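Local coordinates for glycoside hydrolase family 88 protein (Bacteroides vulgatus, PDB 4Q88), which is functionally uncharacterised but is probably a hydrolase acting on carbohydrates, as are other glycoside hydrolases of family 88, at residues A[239-244]-A[289-294]. Numbering follows the deposited sequence.
Sequences RFQTMA and GLLNAD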
ATOM      1  N   ARG A 239      14.664  -5.251   7.014  1.00 16.19           N
ATOM      2  CA  ARG A 239      13.526  -5.974   6.465  1.00 16.23           C
ATOM      3  C   ARG A 239      13.279  -5.511   5.029  1.00 15.70           C
ATOM      4  O   ARG A 239      13.069  -6.351   4.132  1.00 16.30           O
ATOM      5  CB  ARG A 239      12.293  -5.835   7.336  1.00 16.96           C
ATOM      6  CG  ARG A 239      11.047  -6.507   6.786  1.00 17.19           C
ATOM      7  CD  ARG A 239      11.173  -8.001   6.637  1.00 16.79           C
ATOM      8  NE  ARG A 239      11.779  -8.629   7.805  1.00 17.70           N
ATOM      9  CZ  ARG A 239      11.169  -8.866   8.959  1.00 18.75           C
ATOM     10  NH1 ARG A 239       9.881  -8.639   9.104  1.00 19.84           N
ATOM     11  NH2 ARG A 239      11.841  -9.441   9.943  1.00 21.61           N
ATOM     12  N   PHE A 240      13.279  -4.198   4.809  1.00 16.83           N
ATOM     13  CA  PHE A 240      13.083  -3.663   3.456  1.00 16.38           C
ATOM     14  C   PHE A 240      14.123  -4.167   2.455  1.00 16.93           C
ATOM     15  O   PHE A 240      13.790  -4.558   1.331  1.00 18.02           O
ATOM     16  CB  PHE A 240      13.100  -2.136   3.544  1.00 18.21           C
ATOM     17  CG  PHE A 240      12.922  -1.453   2.236  1.00 18.78           C
ATOM     18  CD1 PHE A 240      11.670  -1.389   1.627  1.00 19.39           C
ATOM     19  CD2 PHE A 240      13.969  -0.765   1.677  1.00 20.81           C
ATOM     20  CE1 PHE A 240      11.475  -0.690   0.437  1.00 19.94           C
ATOM     21  CE2 PHE A 240      13.784  -0.080   0.466  1.00 21.74           C
ATOM     22  CZ  PHE A 240      12.542  -0.057  -0.147  1.00 20.99           C
ATOM     23  N   GLN A 241      15.392  -4.130   2.840  1.00 17.32           N
ATOM     24  CA  GLN A 241      16.453  -4.581   1.960  1.00 19.04           C
ATOM     25  C   GLN A 241      16.371  -6.078   1.655  1.00 17.46           C
ATOM     26  O   GLN A 241      16.637  -6.502   0.521  1.00 17.56           O
ATOM     27  CB  GLN A 241      17.806  -4.230   2.540  1.00 19.97           C
ATOM     28  CG  GLN A 241      18.046  -2.729   2.518  1.00 20.40           C
ATOM     29  CD  GLN A 241      19.303  -2.344   3.289  1.00 22.24           C
ATOM     30  OE1 GLN A 241      19.701  -3.031   4.294  1.00 22.38           O
ATOM     31  NE2 GLN A 241      19.903  -1.226   2.895  1.00 22.87           N
ATOM     32  N   THR A 242      16.043  -6.873   2.671  1.00 17.96           N
ATOM     33  CA  THR A 242      15.878  -8.327   2.449  1.00 17.31           C
ATOM     34  C   THR A 242      14.708  -8.651   1.567  1.00 17.25           C
ATOM     35  O   THR A 242      14.800  -9.509   0.678  1.00 18.11           O
ATOM     36  CB  THR A 242      15.690  -9.001   3.790  1.00 18.28           C
ATOM     37  OG1 THR A 242      16.815  -8.721   4.633  1.00 20.44           O
ATOM     38  CG2 THR A 242      15.540 -10.489   3.629  1.00 19.28           C
HETATM   39  N   MSE A 243      13.564  -7.975   1.778  1.00 16.49           N
HETATM   40  CA  MSE A 243      12.441  -8.184   0.901  1.00 15.59           C
HETATM   41  C   MSE A 243      12.760  -7.775  -0.507  1.00 16.53           C
HETATM   42  O   MSE A 243      12.373  -8.435  -1.467  1.00 16.09           O
HETATM   43  CB  MSE A 243      11.187  -7.379   1.338  1.00 15.50           C
HETATM   44  CG  MSE A 243      10.646  -7.793   2.688  1.00 15.31           C
HETATM   45 SE   MSE A 243       8.903  -6.907   2.940  0.70 19.26          SE
HETATM   46  CE  MSE A 243       7.859  -7.878   1.573  1.00 17.96           C
ATOM     47  N   ALA A 244      13.514  -6.692  -0.674  1.00 16.13           N
ATOM     48  CA  ALA A 244      13.872  -6.240  -2.019  1.00 16.94           C
ATOM     49  C   ALA A 244      14.602  -7.341  -2.799  1.00 16.60           C
ATOM     50  O   ALA A 244      14.309  -7.594  -3.992  1.00 16.95           O
ATOM     51  CB  ALA A 244      14.764  -4.977  -1.964  1.00 18.80           C
ATOM     52  N   GLY A 289      18.622   5.865  -1.342  1.00 24.18           N
ATOM     53  CA  GLY A 289      19.926   5.338  -0.962  1.00 26.46           C
ATOM     54  C   GLY A 289      20.003   4.064  -0.126  1.00 28.41           C
ATOM     55  O   GLY A 289      21.058   3.759   0.436  1.00 29.09           O
ATOM     56  N   LEU A 290      18.920   3.283  -0.110  1.00 25.48           N
ATOM     57  CA  LEU A 290      18.823   2.054   0.660  1.00 26.34           C
ATOM     58  C   LEU A 290      18.935   0.802  -0.199  1.00 26.40           C
ATOM     59  O   LEU A 290      19.191  -0.299   0.327  1.00 26.98           O
ATOM     60  CB  LEU A 290      17.486   2.054   1.434  1.00 26.54           C
ATOM     61  CG  LEU A 290      17.366   3.069   2.558  1.00 29.53           C
ATOM     62  CD1 LEU A 290      16.048   2.775   3.257  1.00 31.97           C
ATOM     63  CD2 LEU A 290      18.523   2.983   3.562  1.00 30.46           C
ATOM     64  N   LEU A 291      18.817   0.972  -1.526  1.00 23.29           N
ATOM     65  CA  LEU A 291      19.013  -0.097  -2.479  1.00 25.23           C
ATOM     66  C   LEU A 291      19.991   0.312  -3.552  1.00 24.56           C
ATOM     67  O   LEU A 291      19.899   1.438  -4.104  1.00 26.06           O
ATOM     68  CB  LEU A 291      17.679  -0.442  -3.148  1.00 25.64           C
ATOM     69  CG  LEU A 291      16.531  -0.834  -2.265  1.00 25.42           C
ATOM     70  CD1 LEU A 291      15.303  -1.056  -3.130  1.00 24.85           C
ATOM     71  CD2 LEU A 291      16.869  -2.108  -1.481  1.00 27.41           C
ATOM     72  N   ASN A 292      20.926  -0.581  -3.839  1.00 25.60           N
ATOM     73  CA  ASN A 292      21.960  -0.332  -4.810  1.00 28.25           C
ATOM     74  C   ASN A 292      21.375  -0.088  -6.211  1.00 28.50           C
ATOM     75  O   ASN A 292      20.640  -0.935  -6.756  1.00 26.91           O
ATOM     76  CB  ASN A 292      22.975  -1.492  -4.842  1.00 29.88           C
ATOM     77  CG  ASN A 292      24.064  -1.271  -5.857  1.00 35.93           C
ATOM     78  OD1 ASN A 292      23.887  -1.496  -7.048  1.00 36.42           O
ATOM     79  ND2 ASN A 292      25.213  -0.778  -5.385  1.00 42.07           N
ATOM     80  N   ALA A 293      21.686   1.069  -6.787  1.00 26.21           N
ATOM     81  CA  ALA A 293      21.116   1.438  -8.098  1.00 26.98           C
ATOM     82  C   ALA A 293      21.474   0.491  -9.238  1.00 28.04           C
ATOM     83  O   ALA A 293      20.664   0.252 -10.115  1.00 30.94           O
ATOM     84  CB  ALA A 293      21.499   2.892  -8.470  1.00 29.32           C
ATOM     85  N   ASP A 294      22.706  -0.012  -9.285  1.00 28.73           N
ATOM     86  CA  ASP A 294      23.114  -0.861 -10.369  1.00 29.38           C
ATOM     87  C   ASP A 294      22.405  -2.229 -10.287  1.00 28.09           C
ATOM     88  O   ASP A 294      21.998  -2.771 -11.299  1.00 28.66           O
ATOM     89  CB  ASP A 294      24.631  -1.040 -10.346  1.00 33.02           C
ATOM     90  CG  ASP A 294      25.374   0.258 -10.668  1.00 38.53           C
ATOM     91  OD1 ASP A 294      24.865   1.079 -11.476  1.00 40.80           O
ATOM     92  OD2 ASP A 294      26.467   0.446 -10.104  1.00 48.89           O
TER
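Leu291 is the bump in this contact, and the flank of helix 233-249 supplies the hollow. Phe240 and Gln241, with Ala244 one turn further along the helix, form its walls: the Phe240 ring on one side, the methyl of Ala244 on another, and the aliphatic stem of Gln241 along the margin. With CG beside its backbone N (chi1 -57°), Leu291 swings its branched end toward the helix, although its CB sets off to the flank. CD2 makes the closest apolar contact, 3.6 Å from Ala244 CB. CD1 and CG lie against the ring, the nearest approach being Phe240 CE2 to Leu291 CG at 3.9 Å. Phe240 CG is anti to the backbone N (chi1 180°), and the side chain crosses that of Leu291 at about a right angle, the ring meeting it obliquely. Leu290 also faces the helix, its CB 4.4 Å from Phe240 CE2.

A single polar clasp closes the margin. The Gln241 chain runs out extended beyond CG and delivers NE2 to Leu290 O at 2.8 Å. The bond is fairly straight, with an N-H...O angle of 160°, and falls on a carbonyl lone pair with Leu290 O close to the plane of the Gln241 amide, an arrangement that favours one setting of the carboxamide.

The case illustrates how a linker between helices can be seated on a third helix. Gly289, with positive phi, is the C-prime residue of the Schellman motif ending helix 272-287, and Asn292 N-caps helix 293-311, its OD1 bonded to Ile295 N. Between these two helix ends, Leu291 also packs on Phe282 and Tyr296. Phe216 of helix 209-225 stacks with the Phe240 ring and touches Ala244, so the contact joins four helical segments of this largely helical chain.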